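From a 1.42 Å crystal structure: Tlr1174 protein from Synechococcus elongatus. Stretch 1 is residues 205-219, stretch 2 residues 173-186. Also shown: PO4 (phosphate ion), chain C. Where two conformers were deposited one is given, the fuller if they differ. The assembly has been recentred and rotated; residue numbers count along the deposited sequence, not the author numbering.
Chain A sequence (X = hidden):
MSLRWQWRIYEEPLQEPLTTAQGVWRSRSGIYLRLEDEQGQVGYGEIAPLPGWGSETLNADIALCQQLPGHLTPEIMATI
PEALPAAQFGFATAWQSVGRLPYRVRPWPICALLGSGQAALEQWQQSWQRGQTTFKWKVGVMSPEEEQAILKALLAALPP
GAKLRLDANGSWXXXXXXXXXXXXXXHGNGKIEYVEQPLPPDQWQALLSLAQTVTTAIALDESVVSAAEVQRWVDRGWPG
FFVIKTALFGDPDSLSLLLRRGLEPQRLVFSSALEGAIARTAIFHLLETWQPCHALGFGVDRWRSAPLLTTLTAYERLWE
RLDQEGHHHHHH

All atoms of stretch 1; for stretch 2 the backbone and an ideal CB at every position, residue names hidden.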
ATOM      1  N   GLN A 205       6.367 -16.806  13.363  1.00 19.49           N
ATOM      2  CA  GLN A 205       5.674 -17.788  14.182  1.00 19.28           C
ATOM      3  C   GLN A 205       4.905 -17.142  15.308  1.00 18.83           C
ATOM      4  O   GLN A 205       3.761 -17.547  15.598  1.00 18.34           O
ATOM      5  CB  GLN A 205       6.627 -18.838  14.758  1.00 21.48           C
ATOM      6  CG  GLN A 205       7.522 -19.476  13.722  1.00 24.46           C
ATOM      7  CD  GLN A 205       8.925 -18.855  13.620  1.00 29.75           C
ATOM      8  OE1 GLN A 205       9.128 -17.616  13.673  1.00 27.59           O
ATOM      9  NE2 GLN A 205       9.922 -19.738  13.469  1.00 31.65           N
ATOM     10  N   ALA A 206       5.500 -16.130  15.945  1.00 17.04           N
ATOM     11  CA  ALA A 206       4.791 -15.438  17.013  1.00 17.64           C
ATOM     12  C   ALA A 206       3.632 -14.577  16.461  1.00 16.97           C
ATOM     13  O   ALA A 206       2.584 -14.446  17.086  1.00 17.26           O
ATOM     14  CB  ALA A 206       5.764 -14.608  17.835  1.00 18.68           C
ATOM     15  N   LEU A 207       3.821 -14.028  15.262  1.00 16.88           N
ATOM     16  CA  LEU A 207       2.758 -13.215  14.677  1.00 16.45           C
ATOM     17  C   LEU A 207       1.550 -14.098  14.421  1.00 15.04           C
ATOM     18  O   LEU A 207       0.427 -13.726  14.711  1.00 14.73           O
ATOM     19  CB  LEU A 207       3.209 -12.673  13.313  1.00 17.11           C
ATOM     20  CG  LEU A 207       3.956 -11.344  13.243  1.00 19.57           C
ATOM     21  CD1 LEU A 207       4.480 -11.141  11.855  1.00 20.54           C
ATOM     22  CD2 LEU A 207       3.004 -10.213  13.637  1.00 20.38           C
ATOM     23  N   LEU A 208       1.820 -15.285  13.868  1.00 14.32           N
ATOM     24  CA  LEU A 208       0.743 -16.231  13.600  1.00 15.27           C
ATOM     25  C   LEU A 208       0.032 -16.691  14.880  1.00 14.63           C
ATOM     26  O   LEU A 208      -1.197 -16.658  14.988  1.00 14.79           O
ATOM     27  CB  LEU A 208       1.283 -17.399  12.783  1.00 14.97           C
ATOM     28  CG  LEU A 208       0.266 -18.463  12.367  1.00 16.31           C
ATOM     29  CD1 LEU A 208      -0.828 -17.887  11.424  1.00 16.77           C
ATOM     30  CD2 LEU A 208       1.005 -19.654  11.705  1.00 19.12           C
ATOM     31  N   SER A 209       0.830 -17.065  15.896  1.00 16.03           N
ATOM     32  CA  SER A 209       0.266 -17.503  17.164  1.00 16.78           C
ATOM     33  C   SER A 209      -0.565 -16.408  17.851  1.00 16.31           C
ATOM     34  O   SER A 209      -1.655 -16.658  18.338  1.00 17.52           O
ATOM     35  CB  SER A 209       1.375 -17.972  18.117  1.00 18.19           C
ATOM     36  OG  SER A 209       0.758 -18.386  19.314  1.00 23.22           O
ATOM     37  N   LEU A 210      -0.058 -15.168  17.828  1.00 15.26           N
ATOM     38  CA  LEU A 210      -0.848 -14.059  18.351  1.00 16.02           C
ATOM     39  C   LEU A 210      -2.176 -13.934  17.592  1.00 14.69           C
ATOM     40  O   LEU A 210      -3.228 -13.825  18.189  1.00 15.82           O
ATOM     41  CB  LEU A 210      -0.083 -12.731  18.235  1.00 17.60           C
ATOM     42  CG  LEU A 210       1.002 -12.457  19.280  1.00 19.11           C
ATOM     43  CD1 LEU A 210       1.798 -11.221  18.858  1.00 20.25           C
ATOM     44  CD2 LEU A 210       0.373 -12.304  20.682  1.00 19.00           C
ATOM     45  N   ALA A 211      -2.127 -13.921  16.261  1.00 13.68           N
ATOM     46  CA  ALA A 211      -3.384 -13.744  15.559  1.00 14.26           C
ATOM     47  C   ALA A 211      -4.398 -14.831  15.881  1.00 12.81           C
ATOM     48  O   ALA A 211      -5.594 -14.585  15.878  1.00 13.88           O
ATOM     49  CB  ALA A 211      -3.129 -13.721  14.099  1.00 14.15           C
ATOM     50  N   GLN A 212      -3.883 -16.046  16.087  1.00 13.87           N
ATOM     51  CA  GLN A 212      -4.741 -17.201  16.375  1.00 14.36           C
ATOM     52  C   GLN A 212      -5.284 -17.227  17.812  1.00 16.37           C
ATOM     53  O   GLN A 212      -6.162 -18.022  18.120  1.00 16.46           O
ATOM     54  CB  GLN A 212      -3.964 -18.496  16.108  1.00 15.46           C
ATOM     55  CG  GLN A 212      -3.671 -18.697  14.605  1.00 15.57           C
ATOM     56  CD  GLN A 212      -2.625 -19.795  14.353  1.00 17.81           C
ATOM     57  OE1 GLN A 212      -1.755 -20.047  15.188  1.00 18.57           O
ATOM     58  NE2 GLN A 212      -2.673 -20.390  13.191  1.00 18.79           N
ATOM     59  N   THR A 213      -4.801 -16.334  18.661  1.00 17.36           N
ATOM     60  CA  THR A 213      -5.188 -16.442  20.070  1.00 18.30           C
ATOM     61  C   THR A 213      -5.763 -15.180  20.687  1.00 19.10           C
ATOM     62  O   THR A 213      -6.545 -15.261  21.647  1.00 20.96           O
ATOM     63  CB  THR A 213      -3.999 -16.863  20.936  1.00 19.21           C
ATOM     64  OG1 THR A 213      -2.912 -15.954  20.750  1.00 20.95           O
ATOM     65  CG2 THR A 213      -3.536 -18.260  20.570  1.00 21.96           C
ATOM     66  N   VAL A 214      -5.400 -14.013  20.173  1.00 18.40           N
ATOM     67  CA  VAL A 214      -5.887 -12.773  20.794  1.00 17.63           C
ATOM     68  C   VAL A 214      -7.217 -12.307  20.224  1.00 18.50           C
ATOM     69  O   VAL A 214      -7.564 -12.679  19.101  1.00 18.14           O
ATOM     70  CB  VAL A 214      -4.852 -11.624  20.709  1.00 17.60           C
ATOM     71  CG1 VAL A 214      -3.506 -12.077  21.261  1.00 16.67           C
ATOM     72  CG2 VAL A 214      -4.647 -11.179  19.228  1.00 16.53           C
ATOM     73  N   THR A 215      -7.916 -11.437  20.951  1.00 19.21           N
ATOM     74  CA  THR A 215      -9.267 -11.038  20.607  1.00 21.81           C
ATOM     75  C   THR A 215      -9.363  -9.858  19.634  1.00 21.29           C
ATOM     76  O   THR A 215     -10.431  -9.596  19.098  1.00 24.40           O
ATOM     77  CB  THR A 215     -10.108 -10.753  21.873  1.00 22.60           C
ATOM     78  OG1 THR A 215      -9.431  -9.798  22.705  1.00 24.26           O
ATOM     79  CG2 THR A 215     -10.248 -12.056  22.662  1.00 23.55           C
ATOM     80  N   THR A 216      -8.254  -9.166  19.416  1.00 18.67           N
ATOM     81  CA  THR A 216      -8.213  -8.024  18.489  1.00 17.90           C
ATOM     82  C   THR A 216      -7.582  -8.493  17.181  1.00 16.69           C
ATOM     83  O   THR A 216      -6.580  -9.187  17.215  1.00 15.77           O
ATOM     84  CB  THR A 216      -7.324  -6.898  19.070  1.00 17.20           C
ATOM     85  OG1 THR A 216      -7.846  -6.501  20.357  1.00 19.03           O
ATOM     86  CG2 THR A 216      -7.289  -5.676  18.161  1.00 18.14           C
ATOM     87  N   ALA A 217      -8.175  -8.090  16.053  1.00 16.02           N
ATOM     88  CA  ALA A 217      -7.642  -8.464  14.753  1.00 15.03           C
ATOM     89  C   ALA A 217      -6.250  -7.898  14.503  1.00 13.58           C
ATOM     90  O   ALA A 217      -5.909  -6.825  14.971  1.00 14.02           O
ATOM     91  CB  ALA A 217      -8.583  -8.035  13.601  1.00 15.89           C
ATOM     92  N   ILE A 218      -5.474  -8.619  13.726  1.00 12.64           N
ATOM     93  CA  ILE A 218      -4.120  -8.189  13.375  1.00 12.67           C
ATOM     94  C   ILE A 218      -4.031  -8.081  11.852  1.00 11.97           C
ATOM     95  O   ILE A 218      -4.626  -8.896  11.128  1.00 14.06           O
ATOM     96  CB  ILE A 218      -3.060  -9.184  13.921  1.00 13.57           C
ATOM     97  CG1 ILE A 218      -3.222  -9.294  15.438  1.00 15.18           C
ATOM     98  CG2 ILE A 218      -1.649  -8.742  13.565  1.00 15.07           C
ATOM     99  CD1 ILE A 218      -2.191 -10.237  16.079  1.00 14.70           C
ATOM    100  N   ALA A 219      -3.316  -7.066  11.384  1.00 11.52           N
ATOM    101  CA  ALA A 219      -3.061  -6.901   9.951  1.00 12.04           C
ATOM    102  C   ALA A 219      -1.586  -7.041   9.654  1.00 13.42           C
ATOM    103  O   ALA A 219      -0.735  -6.508  10.354  1.00 14.42           O
ATOM    104  CB  ALA A 219      -3.511  -5.520   9.528  1.00 13.14           C
ATOM    105  N   UNK A 173       8.529  -5.700  20.840  1.00 18.36           N
ATOM    106  CA  UNK A 173       9.004  -7.066  21.082  1.00 18.84           C
ATOM    107  C   UNK A 173       7.843  -7.965  21.513  1.00 17.87           C
ATOM    108  O   UNK A 173       6.720  -7.513  21.688  1.00 17.97           O
ATOM    109  CB  UNK A 173      10.104  -7.073  22.146  1.00 18.84           C
ATOM    110  N   UNK A 174       8.106  -9.255  21.601  1.00 17.92           N
ATOM    111  CA  UNK A 174       7.025 -10.192  21.767  1.00 17.37           C
ATOM    112  C   UNK A 174       6.293  -9.987  23.117  1.00 16.84           C
ATOM    113  O   UNK A 174       5.076 -10.035  23.188  1.00 16.33           O
ATOM    114  CB  UNK A 174       7.565 -11.619  21.660  1.00 17.37           C
ATOM    115  N   UNK A 175       7.042  -9.746  24.200  1.00 18.59           N
ATOM    116  CA  UNK A 175       6.374  -9.597  25.500  1.00 19.36           C
ATOM    117  C   UNK A 175       5.517  -8.325  25.500  1.00 18.54           C
ATOM    118  O   UNK A 175       4.432  -8.315  26.042  1.00 19.33           O
ATOM    119  CB  UNK A 175       7.399  -9.552  26.635  1.00 19.36           C
ATOM    120  N   UNK A 176       6.035  -7.254  24.893  1.00 19.03           N
ATOM    121  CA  UNK A 176       5.281  -5.999  24.756  1.00 18.97           C
ATOM    122  C   UNK A 176       3.983  -6.184  23.949  1.00 16.77           C
ATOM    123  O   UNK A 176       2.936  -5.667  24.326  1.00 17.83           O
ATOM    124  CB  UNK A 176       6.157  -4.938  24.086  1.00 18.97           C
ATOM    125  N   UNK A 177       4.073  -6.895  22.820  1.00 17.63           N
ATOM    126  CA  UNK A 177       2.894  -7.150  22.012  1.00 16.92           C
ATOM    127  C   UNK A 177       1.858  -7.886  22.844  1.00 17.26           C
ATOM    128  O   UNK A 177       0.673  -7.556  22.845  1.00 17.13           O
ATOM    129  CB  UNK A 177       3.252  -7.952  20.759  1.00 16.92           C
ATOM    130  N   UNK A 178       2.304  -8.906  23.568  1.00 17.93           N
ATOM    131  CA  UNK A 178       1.376  -9.665  24.368  0.50 18.11           C
ATOM    132  C   UNK A 178       0.663  -8.825  25.437  1.00 17.95           C
ATOM    133  O   UNK A 178      -0.550  -8.967  25.629  1.00 18.21           O
ATOM    134  CB  UNK A 178       2.118 -10.827  25.032  0.50 18.11           C
ATOM    135  N   UNK A 179       1.421  -7.929  26.085  1.00 19.01           N
ATOM    136  CA  UNK A 179       0.831  -7.030  27.100  1.00 19.97           C
ATOM    137  C   UNK A 179      -0.184  -6.073  26.449  1.00 19.22           C
ATOM    138  O   UNK A 179      -1.269  -5.835  26.989  1.00 19.20           O
ATOM    139  CB  UNK A 179       1.926  -6.231  27.809  1.00 19.97           C
ATOM    140  N   UNK A 180       0.141  -5.569  25.243  1.00 17.92           N
ATOM    141  CA  UNK A 180      -0.787  -4.723  24.499  1.00 17.70           C
ATOM    142  C   UNK A 180      -2.081  -5.422  24.125  1.00 17.03           C
ATOM    143  O   UNK A 180      -3.175  -4.870  24.281  1.00 17.49           O
ATOM    144  CB  UNK A 180      -0.108  -4.209  23.228  1.00 17.70           C
ATOM    145  N   UNK A 181      -1.983  -6.668  23.670  1.00 16.19           N
ATOM    146  CA  UNK A 181      -3.199  -7.368  23.320  1.00 16.96           C
ATOM    147  C   UNK A 181      -4.067  -7.674  24.534  1.00 17.23           C
ATOM    148  O   UNK A 181      -5.277  -7.677  24.423  1.00 17.89           O
ATOM    149  CB  UNK A 181      -2.855  -8.666  22.586  1.00 16.96           C
ATOM    150  N   UNK A 182      -3.420  -7.883  25.673  1.00 18.98           N
ATOM    151  CA  UNK A 182      -4.177  -8.145  26.932  1.00 21.25           C
ATOM    152  C   UNK A 182      -4.878  -6.852  27.348  1.00 22.52           C
ATOM    153  O   UNK A 182      -6.064  -6.875  27.729  1.00 24.32           O
ATOM    154  CB  UNK A 182      -3.257  -8.640  28.050  1.00 21.25           C
ATOM    155  N   UNK A 183      -4.181  -5.717  27.237  1.00 22.22           N
ATOM    156  CA  UNK A 183      -4.799  -4.413  27.513  1.00 23.04           C
ATOM    157  C   UNK A 183      -5.975  -4.152  26.589  1.00 23.45           C
ATOM    158  O   UNK A 183      -7.039  -3.679  27.014  1.00 23.80           O
ATOM    159  CB  UNK A 183      -3.769  -3.291  27.370  1.00 23.04           C
ATOM    160  N   UNK A 184      -5.804  -4.467  25.305  1.00 22.08           N
ATOM    161  CA  UNK A 184      -6.867  -4.204  24.341  1.00 23.00           C
ATOM    162  C   UNK A 184      -8.097  -5.075  24.604  1.00 24.67           C
ATOM    163  O   UNK A 184      -9.230  -4.652  24.380  1.00 24.14           O
ATOM    164  CB  UNK A 184      -6.355  -4.438  22.918  1.00 23.00           C
ATOM    165  N   UNK A 185      -7.865  -6.292  25.071  1.00 26.63           N
ATOM    166  CA  UNK A 185      -8.985  -7.147  25.476  1.00 29.72           C
ATOM    167  C   UNK A 185      -9.783  -6.509  26.620  1.00 30.59           C
ATOM    168  O   UNK A 185     -11.019  -6.533  26.614  1.00 31.71           O
ATOM    169  CB  UNK A 185      -8.473  -8.526  25.898  1.00 29.72           C
ATOM    170  N   UNK A 186      -9.092  -5.925  27.591  1.00 32.38           N
ATOM    171  CA  UNK A 186      -9.770  -5.286  28.720  1.00 34.24           C
ATOM    172  C   UNK A 186     -10.404  -3.924  28.401  1.00 34.93           C
ATOM    173  O   UNK A 186     -11.459  -3.585  28.958  1.00 36.30           O
ATOM    174  CB  UNK A 186      -8.771  -5.112  29.866  1.00 34.24           C
TER
HETATM  175  P   PO4 C 602      12.109 -10.383  21.314  1.00 28.10           P
HETATM  176  O1  PO4 C 602      13.068  -9.432  20.640  1.00 31.67           O
HETATM  177  O2  PO4 C 602      12.526 -11.771  20.890  1.00 31.06           O
HETATM  178  O3  PO4 C 602      12.112 -10.260  22.837  1.00 29.06           O
HETATM  179  O4  PO4 C 602      10.704 -10.199  20.818  1.00 27.68           O

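Position 173 precedes a helix: its phi/psi of -81/172 is extended, whereas 174 onward is helical. Its CB has nothing of stretch 1 within 5.5 Å, so capping chemistry is the main guide; Asp, Asn, Ser or Thr would suit. The residue is Asp-173, and its OD1 accepts from the N of residue 176 at 2.9 Å, closing the first turn.

At 174 the CB points sideways, 5.2 Å from Ala-206 CB, and the backbone N lies 2.9 Å from PO4 O4. A small residue would be tolerated, but a long cationic chain could also reach the anion. Arg-174 does so: besides the N to O4 hydrogen bond, its NE and NH2 each donate to PO4 O2 at 3.0 Å, while NE to O4 at 3.2 Å is weak. On the way, its CD packs against Ala-206 CB at 3.9 Å. The phosphate probably comes from the crystallisation liquor.

Positions 175 and 176 are out of reach of stretch 1, which leaves their choice open. They hold Ala-175 and Thr-176; the latter's OG1 donates to Asp-173 OD1 at 2.8 Å, supplementing the cap.

Position 177 points toward stretch 1, and its ideal CB is already 4.1 Å from Leu-210 CD1. With so little space along that line, a small apolar residue fits readily. Ala-177 CB lies 4.0 Å from Leu-210 CD1.

At 178 the CB points sideways, 4.9 Å from Leu-210 CD2, with no polar partner evident nearby; many medium-sized chains are plausible. In the given conformer of two, Asn-178 (chi1 t) brings OD1 to 3.8 Å from Leu-210 CD2, a packing contact.

Positions 179 and 180 are out of reach of stretch 1, so it does not discriminate among candidates; they hold Arg-179 and Trp-180.

Position 181 is the most informative. Its CB points toward stretch 1, 3.7 Å from Val-214 CG1, and Leu-210, Val-214, Thr-216 and Ile-218 line the space ahead. A large apolar chain, such as Leu, Met or Phe, is expected. Phe-181 (chi1 m) has 106 Å² covered by stretch 1, the largest share of any residue here. Val-214 CG2 sits over one ring face, 4.1 Å from the centroid and 23° off the normal, in a CH-pi contact; Thr-216 CB lies at the ring edge, 4.0 Å from Phe-181 CD1. Phe-181 CZ reaches Ile-218 CD1 at 3.6 Å. Phe-181 O also accepts from a water that donates to Thr-215 OG1 as well.

Position 182 points away and 183 is out of reach; they hold Ala-182 and Trp-183.

Position 184 points toward Thr-216, whose OG1 is 3.6 Å from the ideal CB. Apolar or small polar chains could fit; Leu-184 keeps that 3.6 Å approach from CB to OG1.

At 185 the CB points sideways, 3.6 Å from the Thr-215 OG1 hydroxyl, favouring a short acceptor such as Asp or Asn. Asp-185 (chi1 t) accepts the hydrogen bond from Thr-215 OG1 to its OD1 at 2.6 Å.

Position 186 is out of reach; Arg-186 occupies it.

Stretch 2 (173-186) DRATANRWFAWLDR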
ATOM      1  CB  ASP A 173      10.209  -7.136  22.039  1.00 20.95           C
ATOM      2  CG  ASP A 173       9.916  -6.660  23.438  1.00 24.21           C
ATOM      3  OD1 ASP A 173       8.768  -6.754  23.938  1.00 25.18           O
ATOM      4  OD2 ASP A 173      10.901  -6.215  24.085  1.00 30.17           O
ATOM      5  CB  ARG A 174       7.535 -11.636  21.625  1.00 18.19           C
ATOM      6  CG  ARG A 174       7.994 -12.032  20.199  1.00 20.20           C
ATOM      7  CD  ARG A 174       8.658 -13.423  20.159  1.00 22.39           C
ATOM      8  NE  ARG A 174       9.915 -13.344  20.914  1.00 24.49           N
ATOM      9  CZ  ARG A 174      10.219 -14.099  21.970  1.00 25.83           C
ATOM     10  NH1 ARG A 174       9.399 -15.053  22.372  1.00 24.98           N
ATOM     11  NH2 ARG A 174      11.370 -13.889  22.610  1.00 26.11           N
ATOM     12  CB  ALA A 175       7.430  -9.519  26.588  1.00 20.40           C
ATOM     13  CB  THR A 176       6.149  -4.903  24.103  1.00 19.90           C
ATOM     14  OG1 THR A 176       7.254  -4.636  24.977  1.00 21.26           O
ATOM     15  CG2 THR A 176       5.372  -3.566  23.867  1.00 19.60           C
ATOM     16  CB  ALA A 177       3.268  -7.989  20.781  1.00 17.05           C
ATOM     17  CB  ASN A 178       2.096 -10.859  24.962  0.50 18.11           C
ATOM     18  CG  ASN A 178       1.185 -12.004  25.154  0.50 19.65           C
ATOM     19  OD1 ASN A 178       1.119 -12.912  24.330  0.50 19.87           O
ATOM     20  ND2 ASN A 178       0.425 -11.961  26.228  0.50 21.29           N
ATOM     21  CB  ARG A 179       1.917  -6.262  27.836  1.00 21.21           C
ATOM     22  CG  ARG A 179       2.715  -7.163  28.799  1.00 24.92           C
ATOM     23  CD  ARG A 179       3.422  -6.361  29.918  1.00 28.33           C
ATOM     24  NE  ARG A 179       4.169  -5.219  29.368  1.00 32.14           N
ATOM     25  CZ  ARG A 179       5.337  -5.315  28.731  1.00 31.30           C
ATOM     26  NH1 ARG A 179       5.925  -6.493  28.569  1.00 30.79           N
ATOM     27  NH2 ARG A 179       5.923  -4.218  28.249  1.00 33.14           N
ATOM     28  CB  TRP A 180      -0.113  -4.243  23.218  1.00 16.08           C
ATOM     29  CG  TRP A 180       0.363  -2.812  23.248  1.00 16.25           C
ATOM     30  CD1 TRP A 180       1.647  -2.382  23.332  1.00 16.73           C
ATOM     31  CD2 TRP A 180      -0.451  -1.648  23.116  1.00 15.81           C
ATOM     32  NE1 TRP A 180       1.692  -0.991  23.266  1.00 16.99           N
ATOM     33  CE2 TRP A 180       0.410  -0.528  23.131  1.00 16.01           C
ATOM     34  CE3 TRP A 180      -1.824  -1.448  22.954  1.00 16.99           C
ATOM     35  CZ2 TRP A 180      -0.083   0.805  23.008  1.00 16.90           C
ATOM     36  CZ3 TRP A 180      -2.306  -0.135  22.869  1.00 17.18           C
ATOM     37  CH2 TRP A 180      -1.436   0.957  22.856  1.00 17.83           C
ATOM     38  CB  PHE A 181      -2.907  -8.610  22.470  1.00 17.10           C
ATOM     39  CG  PHE A 181      -2.570  -8.257  21.038  1.00 15.79           C
ATOM     40  CD1 PHE A 181      -3.552  -7.715  20.220  1.00 14.97           C
ATOM     41  CD2 PHE A 181      -1.297  -8.443  20.535  1.00 15.84           C
ATOM     42  CE1 PHE A 181      -3.248  -7.342  18.905  1.00 16.22           C
ATOM     43  CE2 PHE A 181      -0.989  -8.082  19.238  1.00 15.90           C
ATOM     44  CZ  PHE A 181      -1.964  -7.515  18.430  1.00 15.82           C
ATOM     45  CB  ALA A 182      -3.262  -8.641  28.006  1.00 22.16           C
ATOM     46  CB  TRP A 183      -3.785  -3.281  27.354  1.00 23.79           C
ATOM     47  CG  TRP A 183      -4.298  -1.929  27.824  1.00 24.65           C
ATOM     48  CD1 TRP A 183      -4.114  -1.384  29.059  1.00 27.12           C
ATOM     49  CD2 TRP A 183      -5.027  -0.962  27.062  1.00 25.82           C
ATOM     50  NE1 TRP A 183      -4.680  -0.132  29.115  1.00 27.22           N
ATOM     51  CE2 TRP A 183      -5.265   0.148  27.910  1.00 25.64           C
ATOM     52  CE3 TRP A 183      -5.510  -0.920  25.753  1.00 23.79           C
ATOM     53  CZ2 TRP A 183      -5.977   1.271  27.498  1.00 26.87           C
ATOM     54  CZ3 TRP A 183      -6.217   0.220  25.329  1.00 25.93           C
ATOM     55  CH2 TRP A 183      -6.435   1.303  26.203  1.00 25.71           C
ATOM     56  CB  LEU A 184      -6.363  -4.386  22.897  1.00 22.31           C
ATOM     57  CG  LEU A 184      -5.467  -3.264  22.370  1.00 20.40           C
ATOM     58  CD1 LEU A 184      -4.723  -3.721  21.118  1.00 19.23           C
ATOM     59  CD2 LEU A 184      -6.253  -1.975  22.034  1.00 21.94           C
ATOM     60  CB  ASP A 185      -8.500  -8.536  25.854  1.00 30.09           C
ATOM     61  CG  ASP A 185      -9.638  -9.471  26.127  1.00 32.97           C
ATOM     62  OD1 ASP A 185     -10.390  -9.772  25.174  1.00 34.33           O
ATOM     63  OD2 ASP A 185      -9.797  -9.862  27.308  1.00 39.07           O
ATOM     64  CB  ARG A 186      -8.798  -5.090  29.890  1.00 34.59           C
ATOM     65  CG  ARG A 186      -8.090  -6.353  30.367  1.00 37.40           C
ATOM     66  CD  ARG A 186      -7.355  -6.124  31.686  1.00 40.30           C
ATOM     67  NE  ARG A 186      -6.254  -5.165  31.565  1.00 41.64           N
ATOM     68  CZ  ARG A 186      -4.991  -5.498  31.329  1.00 41.13           C
ATOM     69  NH1 ARG A 186      -4.652  -6.774  31.185  1.00 40.12           N
ATOM     70  NH2 ARG A 186      -4.066  -4.557  31.229  1.00 40.33           N
TER
HETATM   71  O   HOH W   1      -6.854  -8.221  22.257  1.00 21.16           O
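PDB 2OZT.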